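PDB 3IN6: FMN-binding protein from Syntrophomonas wolfei subsp. wolfei, which binds flavin mononucleotide, two copies pairing into a dimer that holds the cofactor between its subunits, probably for a redox role not yet defined. Local coordinates for residues A[20-25]-A[52-57]; A[96-101]-A[135-140]. All blocks are in the same frame, centred on the assembly; numbering follows the deposited sequence.

Contact 1: A[20-25]-A[52-57]; sequences EKARSL and LEMIGD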
loop_
_atom_site.group_PDB
_atom_site.type_symbol
_atom_site.label_atom_id
_atom_site.label_comp_id
_atom_site.label_asym_id
_atom_site.label_seq_id
_atom_site.Cartn_x
_atom_site.Cartn_y
_atom_site.Cartn_z
ATOM N N GLU A 20 -4.302 19.374 5.440
ATOM C CA GLU A 20 -3.000 20.055 5.275
ATOM C C GLU A 20 -1.826 19.101 5.303
ATOM O O GLU A 20 -0.908 19.220 4.494
ATOM C CB GLU A 20 -2.846 21.192 6.258
ATOM C CG GLU A 20 -3.904 22.275 6.021
ATOM C CD GLU A 20 -3.891 22.772 4.586
ATOM O OE1 GLU A 20 -2.820 23.200 4.110
ATOM O OE2 GLU A 20 -4.949 22.736 3.939
ATOM N N LYS A 21 -1.863 18.135 6.205
ATOM C CA LYS A 21 -0.807 17.138 6.274
ATOM C C LYS A 21 -0.765 16.349 4.969
ATOM O O LYS A 21 0.299 16.075 4.441
ATOM C CB LYS A 21 -1.043 16.198 7.442
ATOM C CG LYS A 21 0.140 15.326 7.767
ATOM C CD LYS A 21 -0.153 14.569 9.039
ATOM C CE LYS A 21 1.070 13.939 9.614
ATOM N NZ LYS A 21 0.749 13.278 10.903
ATOM N N ALA A 22 -1.937 16.006 4.448
ATOM C CA ALA A 22 -2.038 15.282 3.191
ATOM C C ALA A 22 -1.478 16.122 2.041
ATOM O O ALA A 22 -0.698 15.621 1.224
ATOM C CB ALA A 22 -3.496 14.905 2.919
ATOM N N ARG A 23 -1.874 17.397 1.994
ATOM C CA ARG A 23 -1.430 18.333 0.956
ATOM C C ARG A 23 0.077 18.336 0.878
ATOM O O ARG A 23 0.640 18.169 -0.201
ATOM C CB ARG A 23 -1.889 19.780 1.245
ATOM C CG ARG A 23 -1.660 20.736 0.084
ATOM C CD ARG A 23 -2.107 22.196 0.373
ATOM N NE ARG A 23 -3.339 22.216 1.117
ATOM C CZ ARG A 23 -4.512 21.886 0.582
ATOM N NH1 ARG A 23 -4.585 21.538 -0.697
ATOM N NH2 ARG A 23 -5.596 21.902 1.329
ATOM N N SER A 24 0.724 18.545 2.022
ATOM C CA SER A 24 2.183 18.606 2.070
ATOM C C SER A 24 2.863 17.330 1.602
ATOM O O SER A 24 3.751 17.380 0.750
ATOM C CB SER A 24 2.667 18.919 3.478
ATOM O OG SER A 24 2.400 20.267 3.802
ATOM N N LEU A 25 2.437 16.195 2.153
ATOM C CA LEU A 25 3.074 14.913 1.846
ATOM C C LEU A 25 2.816 14.456 0.405
ATOM O O LEU A 25 3.701 13.928 -0.234
ATOM C CB LEU A 25 2.644 13.847 2.862
ATOM C CG LEU A 25 3.141 14.074 4.293
ATOM C CD1 LEU A 25 2.387 13.234 5.299
ATOM C CD2 LEU A 25 4.637 13.794 4.371
ATOM N N LEU A 52 2.441 13.088 -8.541
ATOM C CA LEU A 52 1.122 13.493 -8.014
ATOM C C LEU A 52 1.008 14.941 -7.585
ATOM O O LEU A 52 2.003 15.595 -7.250
ATOM C CB LEU A 52 0.826 12.721 -6.725
ATOM C CG LEU A 52 0.772 11.212 -6.668
ATOM C CD1 LEU A 52 0.481 10.834 -5.226
ATOM C CD2 LEU A 52 -0.301 10.663 -7.627
ATOM N N GLU A 53 -0.241 15.382 -7.496
ATOM C CA GLU A 53 -0.569 16.713 -7.009
ATOM C C GLU A 53 -1.988 16.764 -6.442
ATOM O O GLU A 53 -2.951 16.278 -7.079
ATOM C CB GLU A 53 -0.401 17.734 -8.131
ATOM C CG GLU A 53 -0.584 19.167 -7.685
ATOM C CD GLU A 53 -0.191 20.166 -8.755
ATOM O OE1 GLU A 53 0.586 19.812 -9.660
ATOM O OE2 GLU A 53 -0.632 21.318 -8.668
HETATM N N MSE A 54 -2.113 17.310 -5.239
HETATM C CA MSE A 54 -3.416 17.524 -4.597
HETATM C C MSE A 54 -3.824 18.978 -4.866
HETATM O O MSE A 54 -3.020 19.902 -4.685
HETATM C CB MSE A 54 -3.357 17.217 -3.108
HETATM C CG MSE A 54 -4.537 17.695 -2.309
HETATM SE SE MSE A 54 -4.399 16.933 -0.530
HETATM C CE MSE A 54 -5.789 17.943 0.402
ATOM N N ILE A 55 -5.052 19.144 -5.360
ATOM C CA ILE A 55 -5.625 20.443 -5.721
ATOM C C ILE A 55 -6.844 20.666 -4.824
ATOM O O ILE A 55 -7.713 19.796 -4.711
ATOM C CB ILE A 55 -6.044 20.459 -7.227
ATOM C CG1 ILE A 55 -4.832 20.185 -8.127
ATOM C CG2 ILE A 55 -6.699 21.775 -7.605
ATOM C CD1 ILE A 55 -5.192 19.806 -9.545
ATOM N N GLY A 56 -6.888 21.822 -4.169
ATOM C CA GLY A 56 -7.973 22.151 -3.260
ATOM C C GLY A 56 -7.967 21.213 -2.066
ATOM O O GLY A 56 -6.900 20.904 -1.498
ATOM N N ASP A 57 -9.167 20.774 -1.700
ATOM C CA ASP A 57 -9.398 19.853 -0.602
ATOM C C ASP A 57 -10.064 18.572 -1.079
ATOM O O ASP A 57 -10.307 17.667 -0.261
ATOM C CB ASP A 57 -10.369 20.488 0.405
ATOM C CG ASP A 57 -9.774 21.687 1.154
ATOM O OD1 ASP A 57 -8.541 21.768 1.333
ATOM O OD2 ASP A 57 -10.561 22.551 1.594
HETATM O O HOH W 1 -2.599 22.091 -2.922
#
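The guanidinium of Arg23 has the CE methyl of selenomethionine Met54 over one face, while Glu20, the carbonyl of Gly56 and OD1 of Asp57 line its edge. Glu20, Arg23 and Asp57 form a salt-bridge network that ties helix 2-28 to the turn after strand 52-55, an outermost strand of the antiparallel sheet within this chain; Met54 joins the helix to the strand itself. Within the helix, Glu20 is gripped side-on: Arg23 NE reaches Glu20 OE1 at 3.2 Å and Arg23 NH2 reaches Glu20 OE2 at 2.8 Å, both in the guanidinium plane. Across the contact, Arg23 NH2 meets Asp57 OD1 at 2.9 Å, nearly along the C-O axis, and the two charged planes are turned 47° apart. Arg16, one turn of helix before Glu20, also bridges to both carboxylates, which would probably ease the repulsion between them. Arg23 NH1 points almost straight at Gly56 O. Next to the guanidinium, Met54 runs extended toward the helix, CG anti to the backbone N (chi1 167°), and lays its selenium against the backbone, Met54 SE lying 3.6 Å from Arg23 N. A water accepts from Arg23 NH1 at 3.0 Å and donates to Met54 O at 2.8 Å.

Contact 2: A[96-101]-A[135-140]; sequences IRVYVE and FKIVKI. With FMN (flavin mononucleotide), chain E.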
loop_
_atom_site.group_PDB
_atom_site.type_symbol
_atom_site.label_atom_id
_atom_site.label_comp_id
_atom_site.label_asym_id
_atom_site.label_seq_id
_atom_site.Cartn_x
_atom_site.Cartn_y
_atom_site.Cartn_z
ATOM N N ILE A 96 0.636 9.578 5.759
ATOM C CA ILE A 96 -0.797 9.857 5.649
ATOM C C ILE A 96 -1.424 8.817 4.745
ATOM O O ILE A 96 -0.721 8.173 3.938
ATOM C CB ILE A 96 -1.013 11.260 5.022
ATOM C CG1 ILE A 96 -2.457 11.778 5.189
ATOM C CG2 ILE A 96 -0.569 11.258 3.523
ATOM C CD1 ILE A 96 -2.862 12.158 6.625
ATOM N N ARG A 97 -2.738 8.643 4.884
ATOM C CA ARG A 97 -3.501 7.773 4.013
ATOM C C ARG A 97 -4.595 8.604 3.416
ATOM O O ARG A 97 -5.370 9.227 4.151
ATOM C CB ARG A 97 -4.109 6.603 4.761
ATOM C CG ARG A 97 -3.124 5.536 5.123
ATOM C CD ARG A 97 -3.781 4.403 5.905
ATOM N NE ARG A 97 -4.323 4.823 7.193
ATOM C CZ ARG A 97 -4.920 4.001 8.056
ATOM N NH1 ARG A 97 -5.054 2.706 7.788
ATOM N NH2 ARG A 97 -5.387 4.473 9.201
ATOM N N VAL A 98 -4.653 8.631 2.085
ATOM C CA VAL A 98 -5.679 9.370 1.386
ATOM C C VAL A 98 -6.504 8.414 0.518
ATOM O O VAL A 98 -5.998 7.866 -0.469
ATOM C CB VAL A 98 -5.064 10.462 0.495
ATOM C CG1 VAL A 98 -6.146 11.304 -0.101
ATOM C CG2 VAL A 98 -4.052 11.349 1.277
ATOM N N TYR A 99 -7.784 8.254 0.867
ATOM C CA TYR A 99 -8.711 7.375 0.157
ATOM C C TYR A 99 -9.406 8.105 -0.964
ATOM O O TYR A 99 -9.954 9.192 -0.767
ATOM C CB TYR A 99 -9.745 6.802 1.124
ATOM C CG TYR A 99 -9.121 6.001 2.232
ATOM C CD1 TYR A 99 -8.550 6.627 3.321
ATOM C CD2 TYR A 99 -9.119 4.617 2.204
ATOM C CE1 TYR A 99 -7.996 5.925 4.336
ATOM C CE2 TYR A 99 -8.534 3.896 3.223
ATOM C CZ TYR A 99 -7.991 4.556 4.292
ATOM O OH TYR A 99 -7.406 3.868 5.323
ATOM N N VAL A 100 -9.454 7.464 -2.131
ATOM C CA VAL A 100 -9.909 8.118 -3.327
ATOM C C VAL A 100 -10.859 7.293 -4.209
ATOM O O VAL A 100 -10.978 6.084 -4.084
ATOM C CB VAL A 100 -8.688 8.483 -4.209
ATOM C CG1 VAL A 100 -7.752 9.508 -3.514
ATOM C CG2 VAL A 100 -7.898 7.203 -4.589
ATOM N N GLU A 101 -11.499 7.992 -5.122
ATOM C CA GLU A 101 -12.321 7.376 -6.158
ATOM C C GLU A 101 -11.977 8.052 -7.473
ATOM O O GLU A 101 -11.885 9.271 -7.523
ATOM C CB GLU A 101 -13.801 7.539 -5.873
ATOM C CG GLU A 101 -14.242 6.798 -4.650
ATOM C CD GLU A 101 -15.754 6.887 -4.417
ATOM O OE1 GLU A 101 -16.444 7.633 -5.157
ATOM O OE2 GLU A 101 -16.237 6.202 -3.485
ATOM N N PHE A 135 -8.607 12.146 -9.367
ATOM C CA PHE A 135 -9.269 11.496 -8.230
ATOM C C PHE A 135 -10.038 12.450 -7.334
ATOM O O PHE A 135 -9.639 13.576 -7.141
ATOM C CB PHE A 135 -8.273 10.758 -7.326
ATOM C CG PHE A 135 -7.477 9.687 -8.018
ATOM C CD1 PHE A 135 -7.932 8.381 -8.053
ATOM C CD2 PHE A 135 -6.223 9.977 -8.566
ATOM C CE1 PHE A 135 -7.167 7.371 -8.676
ATOM C CE2 PHE A 135 -5.457 8.983 -9.179
ATOM C CZ PHE A 135 -5.941 7.671 -9.237
ATOM N N LYS A 136 -11.142 11.958 -6.778
ATOM C CA LYS A 136 -11.900 12.682 -5.772
ATOM C C LYS A 136 -11.462 12.102 -4.454
ATOM O O LYS A 136 -11.417 10.869 -4.305
ATOM C CB LYS A 136 -13.412 12.484 -5.952
ATOM C CG LYS A 136 -14.253 13.002 -4.777
ATOM C CD LYS A 136 -15.746 12.652 -4.968
ATOM C CE LYS A 136 -16.582 13.040 -3.745
ATOM N NZ LYS A 136 -18.026 12.650 -3.890
ATOM N N ILE A 137 -11.130 12.977 -3.500
ATOM C CA ILE A 137 -10.709 12.546 -2.178
ATOM C C ILE A 137 -11.961 12.247 -1.383
ATOM O O ILE A 137 -12.846 13.086 -1.267
ATOM C CB ILE A 137 -9.913 13.605 -1.419
ATOM C CG1 ILE A 137 -8.582 13.920 -2.122
ATOM C CG2 ILE A 137 -9.688 13.134 0.011
ATOM C CD1 ILE A 137 -7.853 15.045 -1.521
ATOM N N VAL A 138 -11.997 11.066 -0.789
ATOM C CA VAL A 138 -13.168 10.579 -0.067
ATOM C C VAL A 138 -12.986 10.556 1.459
ATOM O O VAL A 138 -13.958 10.698 2.210
ATOM C CB VAL A 138 -13.543 9.192 -0.645
ATOM C CG1 VAL A 138 -14.187 8.299 0.376
ATOM C CG2 VAL A 138 -14.433 9.377 -1.890
ATOM N N LYS A 139 -11.746 10.378 1.911
ATOM C CA LYS A 139 -11.428 10.317 3.332
ATOM C C LYS A 139 -9.907 10.406 3.480
ATOM O O LYS A 139 -9.164 9.964 2.578
ATOM C CB LYS A 139 -11.943 8.994 3.915
ATOM C CG LYS A 139 -11.671 8.771 5.401
ATOM C CD LYS A 139 -12.242 7.439 5.893
ATOM C CE LYS A 139 -11.536 6.226 5.265
ATOM N NZ LYS A 139 -12.136 4.902 5.653
ATOM N N ILE A 140 -9.447 10.975 4.596
ATOM C CA ILE A 140 -8.012 11.081 4.914
ATOM C C ILE A 140 -7.798 10.574 6.343
ATOM O O ILE A 140 -8.441 11.051 7.269
ATOM C CB ILE A 140 -7.496 12.519 4.825
ATOM C CG1 ILE A 140 -7.685 13.067 3.411
ATOM C CG2 ILE A 140 -5.987 12.604 5.274
ATOM C CD1 ILE A 140 -7.229 14.548 3.225
HETATM N N1 FMN E . -0.856 -3.624 13.765
HETATM C C2 FMN E . -1.038 -4.984 13.722
HETATM O O2 FMN E . -2.157 -5.450 13.958
HETATM N N3 FMN E . 0.033 -5.809 13.401
HETATM C C4 FMN E . 1.284 -5.269 13.135
HETATM O O4 FMN E . 2.236 -6.001 12.863
HETATM C C4A FMN E . 1.463 -3.894 13.186
HETATM N N5 FMN E . 2.706 -3.344 12.924
HETATM C C5A FMN E . 2.877 -1.977 12.980
HETATM C C6 FMN E . 4.141 -1.457 12.711
HETATM C C7 FMN E . 4.355 -0.085 12.753
HETATM C C7M FMN E . 5.728 0.452 12.459
HETATM C C8 FMN E . 3.296 0.771 13.057
HETATM C C8M FMN E . 3.518 2.257 13.096
HETATM C C9 FMN E . 2.026 0.252 13.315
HETATM C C9A FMN E . 1.802 -1.134 13.286
HETATM N N10 FMN E . 0.539 -1.692 13.541
HETATM C C10 FMN E . 0.381 -3.067 13.503
HETATM C "C1'" FMN E . -0.664 -0.852 13.904
HETATM C "C2'" FMN E . -1.634 -0.635 12.740
HETATM O "O2'" FMN E . -0.958 -0.073 11.646
HETATM C "C3'" FMN E . -2.784 0.268 13.203
HETATM O "O3'" FMN E . -3.586 -0.486 14.096
HETATM C "C4'" FMN E . -3.610 0.832 12.036
HETATM O "O4'" FMN E . -4.430 1.904 12.451
HETATM C "C5'" FMN E . -4.518 -0.224 11.444
HETATM O "O5'" FMN E . -5.203 0.309 10.345
HETATM P P FMN E . -6.681 -0.192 9.944
HETATM O O1P FMN E . -6.635 -1.664 9.609
HETATM O O2P FMN E . -7.110 0.594 8.728
HETATM O O3P FMN E . -7.671 0.066 11.073
#
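Strands 96-101 and 135-140 pair antiparallel in the middle of the sheet, and a classic beta bulge interrupts their register: Val138 and Lys139 both face Tyr99. Tyr99 O takes the bond from Val138 N at 2.8 Å and a weak one from Lys139 N, while Tyr99 N donates to Lys139 O. Beyond the bulge, Glu101 and Lys136 form a regular hydrogen-bonded pair.

On the face bearing Val98, Val100, Ile137 and Ile140, the contacts are apolar. Ile96 CD1 presses on Ile140 CG2 at 3.4 Å, tighter than usual for two carbons, and Val98 CG1 rests on Ile137 CG2 at 4.0 Å. Phe135 meets Val100 CG2 obliquely through CD1, at 3.7 Å; its ring also stacks edge-to-face with Phe82. Helix 2-28 covers Ile140.

On the other face Lys139 runs beside Tyr99, both side chains pointing the same way. The lysine chain turns about CG-CD (chi3 66°), which puts CE over the ring, offset toward the rim and 3.6 Å from Tyr99 CD1. Lys139 NZ makes a cation-pi contact 4.3 Å from the ring centroid of Tyr99, 7° off the normal. Tyr99 OH bonds to Asn45 of the second subunit and also lies over one face of the Arg97 guanidinium. An alanine in place of Tyr99 would probably leave the Lys139 ammonium without its aromatic partner and Asn45 of the second subunit without the hydroxyl.

Arg97 NH1 donates to FMN O2P at 3.1 Å, and Pro142 O holds NH2. Arg97 NH1 also bonds Ile46 O of the second subunit. The positive group that strand 96-101 presents probably helps balance the phosphate charge where the subunits meet.

In the fold
Contact 2 lies in the middle of the sheet, whereas contact 1 closes its margin, where helix 2-28 meets strand 52-55 and the turn after it. Helix 2-28, part of contact 1, also covers contact 2: Ala22 packs on both Ile140 and Val98, and Leu25 on Ile96, so the apolar face of the central strands continues into the helix face that carries Ala22 and Leu25. Chemistry follows position. Contact 1 combines a charged network at a partly exposed edge with a buried selenomethionine and meets no second subunit; contact 2 depends on backbone pairing and largely buried apolar packing, with its polar groups on the opposite face, where Arg97 and Tyr99 reach the other subunit and Arg97 the cofactor.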